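Local coordinates for protein fructose-2,6-bisphosphatase TIGAR B (Danio rerio, PDB 3E9D) that probably hydrolyses fructose 2,6-bisphosphate to fructose 6-phosphate and phosphate, and so acts as a brake on glycolysis, at residues R192-D197 against S221-T226; T130-F135 against G184-I189; L2-T7 against Q141-E146; T226-E231 against R235-Q240. All blocks are in the same frame, centred on the assembly; numbering follows the deposited sequence.

Interaction 1 of 4, residues R192-D197 against S221-T226; sequences RHLVED and SRFIFT. With K (potassium ion), chain E.
Leu194 is the bump of this contact: its two methyls reach down from the helix and each finds a different ring of the strand. CD1 sits squarely over the face of Phe223, 3.7 Å from the ring centroid and only 5° off the normal, a CH-pi contact in which the methyl is nearly equidistant from all six ring carbons. CD2 goes to the rim of Phe225, 3.9 Å from CZ and close to the plane of that ring. The branch of the leucine therefore fits the hollow between two aromatic side chains that alternate with Ile224 along the strand. Val195 adds a second, smaller bump, its CG2 meeting the edge of Phe223 at CE1 (4.0 Å), so that this ring is touched over a face by one residue and at its rim by the next. With CG anti to the carbonyl carbon (chi1 -69°), Phe223 holds its ring up toward the helix. Cutting Phe223 back to alanine is likely to open a gap under CD1 of Leu194 and take away the rim that CG2 of Val195 touches. The backbone here has another task: Val195 O binds a potassium ion at 2.7 Å, with Glu196 O and a water as longer ligands at 3.2 Å and Leu198 O completing the set. This is helix-on-sheet packing of the alpha/beta histidine phosphatase fold, helix 184-197 lying against strand 220-230.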
# COMPACT_ATOMS: atom_id res chain seq x y z
N ARG A 192 2.35 7.00 6.51
CA ARG A 192 2.58 7.92 7.63
C ARG A 192 2.03 7.35 8.95
O ARG A 192 2.64 7.52 10.00
CB ARG A 192 2.00 9.33 7.37
CG ARG A 192 2.37 10.33 8.51
CD ARG A 192 1.93 11.77 8.23
NE ARG A 192 2.78 12.45 7.25
CZ ARG A 192 3.91 13.10 7.53
NH1 ARG A 192 4.39 13.15 8.77
NH2 ARG A 192 4.59 13.70 6.54
N HIS A 193 0.87 6.68 8.88
CA HIS A 193 0.32 6.01 10.07
C HIS A 193 1.31 4.96 10.63
O HIS A 193 1.63 4.96 11.81
CB HIS A 193 -1.03 5.34 9.78
CG HIS A 193 -1.53 4.54 10.94
ND1 HIS A 193 -1.89 5.11 12.15
CD2 HIS A 193 -1.70 3.20 11.10
CE1 HIS A 193 -2.26 4.16 12.99
NE2 HIS A 193 -2.17 3.00 12.37
N LEU A 194 1.80 4.09 9.75
CA LEU A 194 2.78 3.07 10.13
C LEU A 194 4.05 3.66 10.75
O LEU A 194 4.50 3.20 11.80
CB LEU A 194 3.14 2.22 8.91
CG LEU A 194 2.07 1.27 8.36
CD1 LEU A 194 2.63 0.49 7.19
CD2 LEU A 194 1.49 0.31 9.42
N VAL A 195 4.58 4.72 10.12
CA VAL A 195 5.87 5.27 10.52
C VAL A 195 5.79 6.19 11.73
O VAL A 195 6.58 6.08 12.68
CB VAL A 195 6.53 5.99 9.32
CG1 VAL A 195 7.77 6.77 9.77
CG2 VAL A 195 6.90 4.96 8.23
N GLU A 196 4.82 7.10 11.72
CA GLU A 196 4.70 8.13 12.73
C GLU A 196 3.80 7.71 13.92
O GLU A 196 4.21 7.82 15.09
CB GLU A 196 4.21 9.42 12.08
CG GLU A 196 4.67 10.68 12.74
CD GLU A 196 4.38 11.92 11.91
OE1 GLU A 196 5.24 12.84 11.91
OE2 GLU A 196 3.30 11.97 11.28
N ASP A 197 2.61 7.19 13.64
CA ASP A 197 1.65 6.86 14.70
C ASP A 197 2.04 5.62 15.47
O ASP A 197 1.74 5.51 16.65
CB ASP A 197 0.23 6.68 14.15
CG ASP A 197 -0.33 7.95 13.53
OD1 ASP A 197 0.19 9.05 13.84
OD2 ASP A 197 -1.27 7.84 12.73
N SER A 221 6.41 -0.29 -2.02
CA SER A 221 6.92 -0.17 -0.65
C SER A 221 6.86 -1.50 0.07
O SER A 221 6.08 -2.38 -0.30
CB SER A 221 6.12 0.88 0.16
OG SER A 221 6.01 2.10 -0.57
N ARG A 222 7.66 -1.64 1.13
CA ARG A 222 7.70 -2.90 1.88
C ARG A 222 7.91 -2.66 3.37
O ARG A 222 8.82 -1.92 3.74
CB ARG A 222 8.81 -3.83 1.35
CG ARG A 222 8.76 -5.27 1.99
CD ARG A 222 9.94 -6.20 1.61
NE ARG A 222 10.04 -6.64 0.19
CZ ARG A 222 9.02 -6.68 -0.62
NH1 ARG A 222 7.87 -6.33 -0.11
NH2 ARG A 222 9.12 -7.06 -1.90
N PHE A 223 7.05 -3.30 4.18
CA PHE A 223 7.19 -3.32 5.63
C PHE A 223 7.17 -4.78 6.08
O PHE A 223 6.51 -5.61 5.45
CB PHE A 223 6.03 -2.57 6.33
CG PHE A 223 6.05 -1.08 6.12
CD1 PHE A 223 6.57 -0.23 7.10
CD2 PHE A 223 5.54 -0.51 4.94
CE1 PHE A 223 6.61 1.16 6.91
CE2 PHE A 223 5.56 0.88 4.74
CZ PHE A 223 6.10 1.72 5.74
N ILE A 224 7.90 -5.07 7.15
CA ILE A 224 7.82 -6.35 7.82
C ILE A 224 7.12 -6.15 9.17
O ILE A 224 7.53 -5.27 9.97
CB ILE A 224 9.24 -6.95 8.08
CG1 ILE A 224 10.15 -6.83 6.84
CG2 ILE A 224 9.12 -8.40 8.58
CD1 ILE A 224 9.58 -7.48 5.56
N PHE A 225 6.08 -6.94 9.41
CA PHE A 225 5.30 -6.87 10.66
C PHE A 225 5.58 -8.08 11.53
O PHE A 225 5.68 -9.21 11.05
CB PHE A 225 3.80 -6.89 10.34
CG PHE A 225 3.30 -5.65 9.67
CD1 PHE A 225 2.64 -4.66 10.41
CD2 PHE A 225 3.47 -5.46 8.30
CE1 PHE A 225 2.14 -3.51 9.79
CE2 PHE A 225 3.00 -4.29 7.67
CZ PHE A 225 2.32 -3.32 8.42
N THR A 226 5.70 -7.84 12.83
CA THR A 226 5.66 -8.93 13.79
C THR A 226 4.45 -8.70 14.68
O THR A 226 4.31 -7.62 15.27
CB THR A 226 6.95 -9.02 14.62
OG1 THR A 226 8.03 -9.35 13.74
CG2 THR A 226 6.82 -10.09 15.69
K K E . 6.95 6.19 15.32
O HOH W 1 9.26 5.85 13.14

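Interaction 2 of 4, residues T130-F135 against G184-I189; sequences TRFKMF and GAFIRI. With PO4 (phosphate ion), chain C.
Two helices of the histidine phosphatase core meet just behind the catalytic pocket, where Phe186 of helix 184-197 pushes its ring between Arg131 and Phe132 of helix 125-146. The ring is carried outward with CG anti to the backbone N; its CD1-CE1 side meets Arg131, while CZ and CE2 meet Phe132. NH1 of Arg131 comes to 3.5 Å from CE1 of Phe186, the guanidinium and ring planes being 22° apart, while the approach itself is oblique. At the next ring atom, CZ meets CB of Phe132 at 3.8 Å and lies equally close to CD1 of that residue. The two phenyl planes stand at 81° in an oblique pair, their centroids 5.9 Å apart. Arg131 reaches this place through a chain bent at chi3, and its polar atoms have firm partners beyond Phe186: NE forms a salt bridge with Glu123, and NH1 gives a hydrogen bond to Arg88 O. These bonds help to fix the guanidinium beside the phenyl ring. The other helix starts at the active site. Gly184 N gives an almost straight hydrogen bond to O2 of a phosphate ion (2.8 Å, 174°), probably from the crystallisation liquor, which occupies the pocket and is also held by His183, Arg61, Arg10 and Asn17. Glu89, the inferred proton donor/acceptor, accepts from the amides of Ala185 and Phe186. Phe186 is thus a second-shell residue, its ring close to Glu89 and its amide bonded to that carboxylate, in the phosphoglycerate mutase-like pocket of this family.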
# COMPACT_ATOMS: atom_id res chain seq x y z
N THR A 130 -8.55 5.96 9.49
CA THR A 130 -9.43 4.99 10.14
C THR A 130 -9.68 3.75 9.26
O THR A 130 -9.66 2.63 9.76
CB THR A 130 -10.75 5.66 10.56
OG1 THR A 130 -10.45 6.66 11.55
CG2 THR A 130 -11.75 4.66 11.13
N ARG A 131 -9.89 3.96 7.95
CA ARG A 131 -10.04 2.83 7.02
C ARG A 131 -8.81 1.92 6.98
O ARG A 131 -8.93 0.68 7.01
CB ARG A 131 -10.37 3.32 5.60
CG ARG A 131 -11.79 3.88 5.47
CD ARG A 131 -12.24 3.88 4.02
NE ARG A 131 -11.67 4.97 3.20
CZ ARG A 131 -10.78 4.80 2.22
NH1 ARG A 131 -10.28 3.59 1.95
NH2 ARG A 131 -10.39 5.83 1.50
N PHE A 132 -7.62 2.52 6.92
CA PHE A 132 -6.38 1.75 6.97
C PHE A 132 -6.23 0.99 8.30
O PHE A 132 -5.84 -0.18 8.30
CB PHE A 132 -5.14 2.62 6.71
CG PHE A 132 -3.85 1.83 6.71
CD1 PHE A 132 -3.63 0.83 5.77
CD2 PHE A 132 -2.86 2.10 7.65
CE1 PHE A 132 -2.45 0.09 5.76
CE2 PHE A 132 -1.65 1.39 7.64
CZ PHE A 132 -1.44 0.38 6.70
N LYS A 133 -6.57 1.65 9.41
CA LYS A 133 -6.55 1.00 10.74
C LYS A 133 -7.47 -0.22 10.78
O LYS A 133 -7.12 -1.26 11.34
CB LYS A 133 -6.94 1.97 11.86
CG LYS A 133 -5.89 3.03 12.21
CD LYS A 133 -6.39 3.88 13.38
CE LYS A 133 -5.75 5.25 13.43
NZ LYS A 133 -6.56 6.20 14.30
N MET A 134 -8.66 -0.08 10.17
CA MET A 134 -9.61 -1.19 10.08
C MET A 134 -9.06 -2.30 9.17
O MET A 134 -9.21 -3.50 9.46
CB MET A 134 -10.97 -0.72 9.56
CG MET A 134 -11.71 0.23 10.52
SD MET A 134 -13.15 1.00 9.70
CE MET A 134 -14.13 -0.46 9.29
N PHE A 135 -8.42 -1.88 8.09
CA PHE A 135 -7.79 -2.84 7.20
C PHE A 135 -6.70 -3.62 7.93
O PHE A 135 -6.61 -4.85 7.79
CB PHE A 135 -7.20 -2.18 5.93
CG PHE A 135 -6.36 -3.14 5.11
CD1 PHE A 135 -6.98 -4.12 4.32
CD2 PHE A 135 -4.98 -3.12 5.17
CE1 PHE A 135 -6.22 -5.05 3.58
CE2 PHE A 135 -4.22 -4.04 4.42
CZ PHE A 135 -4.86 -5.01 3.63
N GLY A 184 -2.73 6.21 -4.41
CA GLY A 184 -1.68 7.10 -3.97
C GLY A 184 -1.95 7.82 -2.67
O GLY A 184 -1.13 7.78 -1.76
N ALA A 185 -3.10 8.49 -2.58
CA ALA A 185 -3.42 9.24 -1.37
C ALA A 185 -3.60 8.29 -0.19
O ALA A 185 -3.03 8.52 0.89
CB ALA A 185 -4.64 10.13 -1.56
N PHE A 186 -4.34 7.20 -0.40
CA PHE A 186 -4.50 6.18 0.65
C PHE A 186 -3.16 5.62 1.17
O PHE A 186 -2.94 5.51 2.39
CB PHE A 186 -5.36 5.03 0.15
CG PHE A 186 -5.63 3.98 1.19
CD1 PHE A 186 -6.72 4.11 2.05
CD2 PHE A 186 -4.79 2.86 1.30
CE1 PHE A 186 -6.98 3.12 3.02
CE2 PHE A 186 -5.04 1.89 2.27
CZ PHE A 186 -6.14 2.02 3.13
N ILE A 187 -2.28 5.24 0.24
CA ILE A 187 -0.99 4.68 0.60
C ILE A 187 -0.14 5.70 1.35
O ILE A 187 0.53 5.34 2.33
CB ILE A 187 -0.21 4.10 -0.66
CG1 ILE A 187 -0.88 2.80 -1.16
CG2 ILE A 187 1.25 3.86 -0.34
CD1 ILE A 187 -0.53 2.43 -2.64
N ARG A 188 -0.16 6.95 0.91
CA ARG A 188 0.62 7.99 1.57
C ARG A 188 0.18 8.15 3.01
O ARG A 188 1.01 8.20 3.92
CB ARG A 188 0.50 9.33 0.84
CG ARG A 188 1.65 10.27 1.19
CD ARG A 188 1.66 11.49 0.26
NE ARG A 188 2.84 12.32 0.50
CZ ARG A 188 3.02 13.53 -0.02
NH1 ARG A 188 2.08 14.06 -0.80
NH2 ARG A 188 4.13 14.21 0.24
N ILE A 189 -1.14 8.24 3.20
CA ILE A 189 -1.71 8.36 4.53
C ILE A 189 -1.36 7.13 5.39
O ILE A 189 -1.00 7.26 6.57
CB ILE A 189 -3.23 8.66 4.47
CG1 ILE A 189 -3.44 10.08 3.92
CG2 ILE A 189 -3.89 8.51 5.87
CD1 ILE A 189 -4.86 10.36 3.31
P PO4 C . -5.10 7.20 -7.49
O1 PO4 C . -6.30 6.29 -7.49
O2 PO4 C . -3.87 6.53 -6.92
O3 PO4 C . -4.75 7.62 -8.89
O4 PO4 C . -5.41 8.45 -6.70

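Interaction 3 of 4, residues L2-T7 against Q141-E146; sequences LTFALT and QRMFEE
Leu2 and Phe4, alternate residues at the start of strand 2-10, turn their side chains up to meet Met143 and Phe144 of the helix. Leu2 has CG anti to its own nitrogen (chi1 178°), which carries CD2 out to the helix backbone: this methyl is 3.7 Å from Met143 O and 3.9 Å from Met143 CB. Behind it, CB of Leu2 lies at 4.5 Å from CD1 of Phe144, a looser touch at an oblique angle to that ring. Phe144 sets out along the flank of the helix rather than straight at the strand, and it is the ring at the end of its side chain that comes nearer to Leu2. The more distinctive pairing is between Phe4 and Met143. Here the methionine CG stands over the centre of the phenyl face, 4.1 Å from the ring centroid and 6° off its normal, so the methylene rather than the sulfur makes the close CH-pi contact. SD is farther away, 5.1 Å from the same centroid, in a Met-aromatic contact of oblique kind. The methionine chain bends at chi2 and again at chi3, and this folding leads its end away from the strand after CG has covered the ring.

The segments 2-7 and 141-146 run 118° apart. Strand 2-10 lies in the sheet between 177-182 and 220-230, and Phe4 meets the ring of Phe225 from the latter; helix 125-146 covers this end of the sheet, with Met143 also reaching Asn53 and Phe55 of strand 53-56.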
# COMPACT_ATOMS: atom_id res chain seq x y z
N LEU A 2 3.81 -14.17 14.89
CA LEU A 2 3.84 -14.25 13.43
C LEU A 2 4.60 -13.08 12.82
O LEU A 2 4.35 -11.92 13.16
CB LEU A 2 2.44 -14.34 12.82
CG LEU A 2 2.39 -14.38 11.27
CD1 LEU A 2 2.97 -15.70 10.72
CD2 LEU A 2 0.97 -14.16 10.76
N THR A 3 5.53 -13.39 11.93
CA THR A 3 6.25 -12.38 11.16
C THR A 3 5.84 -12.53 9.71
O THR A 3 5.87 -13.63 9.17
CB THR A 3 7.77 -12.56 11.26
OG1 THR A 3 8.18 -12.30 12.60
CG2 THR A 3 8.52 -11.57 10.31
N PHE A 4 5.45 -11.42 9.08
CA PHE A 4 5.09 -11.45 7.66
C PHE A 4 5.49 -10.16 6.96
O PHE A 4 5.58 -9.09 7.60
CB PHE A 4 3.59 -11.76 7.46
CG PHE A 4 2.65 -10.65 7.89
CD1 PHE A 4 2.26 -9.67 6.98
CD2 PHE A 4 2.14 -10.62 9.19
CE1 PHE A 4 1.40 -8.63 7.37
CE2 PHE A 4 1.26 -9.59 9.60
CZ PHE A 4 0.89 -8.59 8.68
N ALA A 5 5.79 -10.27 5.67
CA ALA A 5 6.13 -9.13 4.83
C ALA A 5 4.86 -8.60 4.18
O ALA A 5 3.93 -9.36 3.87
CB ALA A 5 7.12 -9.55 3.74
N LEU A 6 4.82 -7.28 4.01
CA LEU A 6 3.73 -6.64 3.29
C LEU A 6 4.32 -5.79 2.17
O LEU A 6 5.02 -4.81 2.45
CB LEU A 6 2.89 -5.76 4.23
CG LEU A 6 1.80 -4.96 3.52
CD1 LEU A 6 0.71 -5.90 3.02
CD2 LEU A 6 1.19 -3.89 4.44
N THR A 7 4.01 -6.15 0.92
CA THR A 7 4.43 -5.35 -0.23
C THR A 7 3.25 -4.53 -0.70
O THR A 7 2.17 -5.07 -0.90
CB THR A 7 4.95 -6.23 -1.38
OG1 THR A 7 6.12 -6.92 -0.94
CG2 THR A 7 5.27 -5.40 -2.63
N GLN A 141 -5.76 -10.39 11.61
CA GLN A 141 -6.62 -11.51 12.00
C GLN A 141 -6.58 -12.60 10.92
O GLN A 141 -6.42 -13.79 11.23
CB GLN A 141 -8.05 -11.04 12.28
CG GLN A 141 -9.04 -12.17 12.63
CD GLN A 141 -8.66 -12.94 13.91
OE1 GLN A 141 -8.18 -12.35 14.89
NE2 GLN A 141 -8.88 -14.26 13.90
N ARG A 142 -6.69 -12.19 9.66
CA ARG A 142 -6.63 -13.13 8.54
C ARG A 142 -5.27 -13.82 8.40
O ARG A 142 -5.22 -15.01 8.13
CB ARG A 142 -7.02 -12.45 7.22
CG ARG A 142 -7.11 -13.43 6.02
CD ARG A 142 -7.29 -12.71 4.69
NE ARG A 142 -8.59 -12.02 4.64
CZ ARG A 142 -9.71 -12.57 4.17
NH1 ARG A 142 -9.71 -13.81 3.70
NH2 ARG A 142 -10.84 -11.87 4.18
N MET A 143 -4.17 -13.07 8.55
CA MET A 143 -2.83 -13.66 8.46
C MET A 143 -2.61 -14.66 9.60
O MET A 143 -2.06 -15.74 9.40
CB MET A 143 -1.71 -12.59 8.48
CG MET A 143 -1.68 -11.60 7.27
SD MET A 143 -1.61 -12.41 5.63
CE MET A 143 -3.33 -12.34 5.21
N PHE A 144 -3.05 -14.28 10.79
CA PHE A 144 -2.89 -15.13 11.96
C PHE A 144 -3.68 -16.43 11.81
O PHE A 144 -3.15 -17.48 12.09
CB PHE A 144 -3.29 -14.39 13.23
CG PHE A 144 -2.76 -15.01 14.48
CD1 PHE A 144 -1.48 -14.73 14.92
CD2 PHE A 144 -3.55 -15.88 15.21
CE1 PHE A 144 -0.99 -15.30 16.08
CE2 PHE A 144 -3.07 -16.47 16.37
CZ PHE A 144 -1.80 -16.18 16.81
N GLU A 145 -4.94 -16.33 11.38
CA GLU A 145 -5.80 -17.51 11.20
C GLU A 145 -5.25 -18.47 10.15
O GLU A 145 -5.39 -19.68 10.28
CB GLU A 145 -7.17 -17.11 10.70
CG GLU A 145 -8.10 -16.56 11.73
CD GLU A 145 -9.25 -15.81 11.09
OE1 GLU A 145 -9.28 -15.70 9.84
OE2 GLU A 145 -10.12 -15.30 11.83
N GLU A 146 -4.68 -17.93 9.08
CA GLU A 146 -4.19 -18.77 8.01
C GLU A 146 -2.77 -19.32 8.19
O GLU A 146 -2.43 -20.34 7.61
CB GLU A 146 -4.26 -18.01 6.69
CG GLU A 146 -3.56 -18.75 5.58
CD GLU A 146 -3.86 -18.20 4.21
OE1 GLU A 146 -4.66 -17.22 4.10
OE2 GLU A 146 -3.30 -18.76 3.24

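Interaction 4 of 4, residues T226-E231 against R235-Q240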
# COMPACT_ATOMS: atom_id res chain seq x y z
N THR A 226 5.70 -7.84 12.83
CA THR A 226 5.66 -8.93 13.79
C THR A 226 4.45 -8.70 14.68
O THR A 226 4.31 -7.62 15.27
CB THR A 226 6.95 -9.02 14.62
OG1 THR A 226 8.03 -9.35 13.74
CG2 THR A 226 6.82 -10.09 15.69
N ILE A 227 3.58 -9.70 14.76
CA ILE A 227 2.34 -9.57 15.50
C ILE A 227 2.26 -10.60 16.64
O ILE A 227 2.73 -11.74 16.49
CB ILE A 227 1.08 -9.61 14.59
CG1 ILE A 227 0.98 -10.92 13.82
CG2 ILE A 227 1.08 -8.40 13.58
CD1 ILE A 227 -0.41 -11.11 13.10
N HIS A 228 1.67 -10.14 17.75
CA HIS A 228 1.45 -10.90 18.98
C HIS A 228 -0.05 -10.90 19.31
O HIS A 228 -0.77 -9.97 18.98
CB HIS A 228 2.19 -10.24 20.18
CG HIS A 228 3.67 -10.47 20.19
ND1 HIS A 228 4.39 -10.62 21.35
CD2 HIS A 228 4.57 -10.55 19.17
CE1 HIS A 228 5.67 -10.80 21.05
NE2 HIS A 228 5.80 -10.77 19.74
N ARG A 229 -0.48 -11.95 19.99
CA ARG A 229 -1.83 -12.04 20.50
C ARG A 229 -1.79 -11.91 22.01
O ARG A 229 -1.04 -12.63 22.68
CB ARG A 229 -2.42 -13.38 20.11
CG ARG A 229 -3.91 -13.47 20.16
CD ARG A 229 -4.32 -14.53 19.14
NE ARG A 229 -5.64 -15.04 19.42
CZ ARG A 229 -6.71 -14.75 18.70
NH1 ARG A 229 -6.62 -13.96 17.62
NH2 ARG A 229 -7.88 -15.26 19.07
N GLU A 230 -2.57 -10.97 22.53
CA GLU A 230 -2.75 -10.77 23.97
C GLU A 230 -4.22 -10.54 24.24
O GLU A 230 -4.80 -9.59 23.71
CB GLU A 230 -1.97 -9.56 24.46
CG GLU A 230 -0.48 -9.70 24.32
CD GLU A 230 0.21 -8.38 24.11
OE1 GLU A 230 -0.47 -7.38 23.75
OE2 GLU A 230 1.45 -8.34 24.30
N GLU A 231 -4.82 -11.41 25.05
CA GLU A 231 -6.23 -11.30 25.41
C GLU A 231 -7.12 -11.49 24.18
O GLU A 231 -8.20 -10.90 24.08
CB GLU A 231 -6.54 -9.96 26.10
CG GLU A 231 -5.42 -9.40 26.99
CD GLU A 231 -5.12 -10.28 28.19
OE1 GLU A 231 -6.07 -10.59 28.96
OE2 GLU A 231 -3.94 -10.67 28.36
N ARG A 235 -1.84 -7.55 18.00
CA ARG A 235 -1.13 -6.28 17.95
C ARG A 235 0.22 -6.47 17.29
O ARG A 235 0.87 -7.50 17.49
CB ARG A 235 -0.93 -5.74 19.38
CG ARG A 235 -2.19 -5.17 19.98
CD ARG A 235 -2.17 -5.23 21.51
NE ARG A 235 -3.51 -5.12 22.08
CZ ARG A 235 -4.18 -3.98 22.20
NH1 ARG A 235 -3.64 -2.84 21.78
NH2 ARG A 235 -5.40 -3.98 22.74
N ALA A 236 0.64 -5.47 16.53
CA ALA A 236 1.99 -5.41 16.00
C ALA A 236 2.95 -4.97 17.10
O ALA A 236 2.77 -3.91 17.70
CB ALA A 236 2.07 -4.44 14.82
N THR A 237 3.94 -5.79 17.37
CA THR A 237 4.97 -5.43 18.33
C THR A 237 6.17 -4.78 17.62
O THR A 237 6.85 -3.94 18.20
CB THR A 237 5.45 -6.63 19.11
OG1 THR A 237 5.77 -7.67 18.18
CG2 THR A 237 4.36 -7.12 20.09
N ARG A 238 6.41 -5.19 16.38
CA ARG A 238 7.48 -4.59 15.58
C ARG A 238 6.98 -4.34 14.16
O ARG A 238 6.32 -5.19 13.58
CB ARG A 238 8.70 -5.50 15.56
CG ARG A 238 9.89 -4.93 14.77
CD ARG A 238 11.11 -5.81 14.98
NE ARG A 238 11.39 -5.93 16.41
CZ ARG A 238 12.18 -6.86 16.95
NH1 ARG A 238 12.79 -7.75 16.19
NH2 ARG A 238 12.37 -6.87 18.27
N ILE A 239 7.27 -3.15 13.64
CA ILE A 239 7.04 -2.80 12.25
C ILE A 239 8.39 -2.30 11.71
O ILE A 239 8.99 -1.36 12.27
CB ILE A 239 5.93 -1.72 12.11
CG1 ILE A 239 4.63 -2.22 12.78
CG2 ILE A 239 5.71 -1.35 10.63
CD1 ILE A 239 3.55 -1.17 12.93
N GLN A 240 8.89 -2.94 10.67
CA GLN A 240 10.16 -2.56 10.08
C GLN A 240 9.92 -2.07 8.66
O GLN A 240 9.47 -2.83 7.80
CB GLN A 240 11.15 -3.74 10.07
CG GLN A 240 12.45 -3.50 9.24
CD GLN A 240 13.50 -2.66 9.99
OE1 GLN A 240 13.84 -2.96 11.12
NE2 GLN A 240 14.01 -1.60 9.34
O HOH W 2 8.85 -6.94 12.06
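Thr237 lays its methyl over the imidazole of His228. CG2 stands 3.4 Å above the ring plane, offset toward the rim, and lies 3.6 Å from the centroid in a CH-pi contact; the two side chains cross at about a right angle. The threonine hydroxyl OG1 lies beside the same ring, 3.3 Å from CD2 of His228, and is 3.6 Å from CG2 of Thr226. Farther along, the carboxylate of Glu230 is turned 33° from the guanidinium plane of Arg235, and its OE1 rests against the aliphatic CD at 3.5 Å, with NE still beyond salt-bridge range. Underneath, the hairpin backbone carries a classic beta bulge. Thr226 O accepts from Thr237 N (2.8 Å) and more weakly from Arg238 N, while Thr226 N donates to Arg238 O; His228 and Arg235 then form a hydrogen-bonded antiparallel pair, linked both ways at 2.8 Å. With alanine at His228, CG2 of Thr237 is likely to lose the ring it covers and the threonine to turn more freely. The chemistry thus divides the labour: amide bonds fix the register, and side-chain touches over the strands add a CH-pi contact and a longer-range charge attraction.

From the N terminus, interaction 3 closes the longest loop, bringing strand 2-10 under the end of helix 125-146. Before it closes, nothing else has; interaction 2 then opens within that span, at residues 130-135, and closes at 184-189, so the two cross along the chain and share helix 125-146. Interaction 1 follows in series, starting from the later part of helix 184-197 and closing on strand 220-230; Leu194 of its helix also touches Phe132 of interaction 2. Interaction 4 comes last, a short hairpin that shares Thr226 with interaction 1. Together they tie two helices to the adjacent strands 2-10, 220-230 and 233-246 of one sheet.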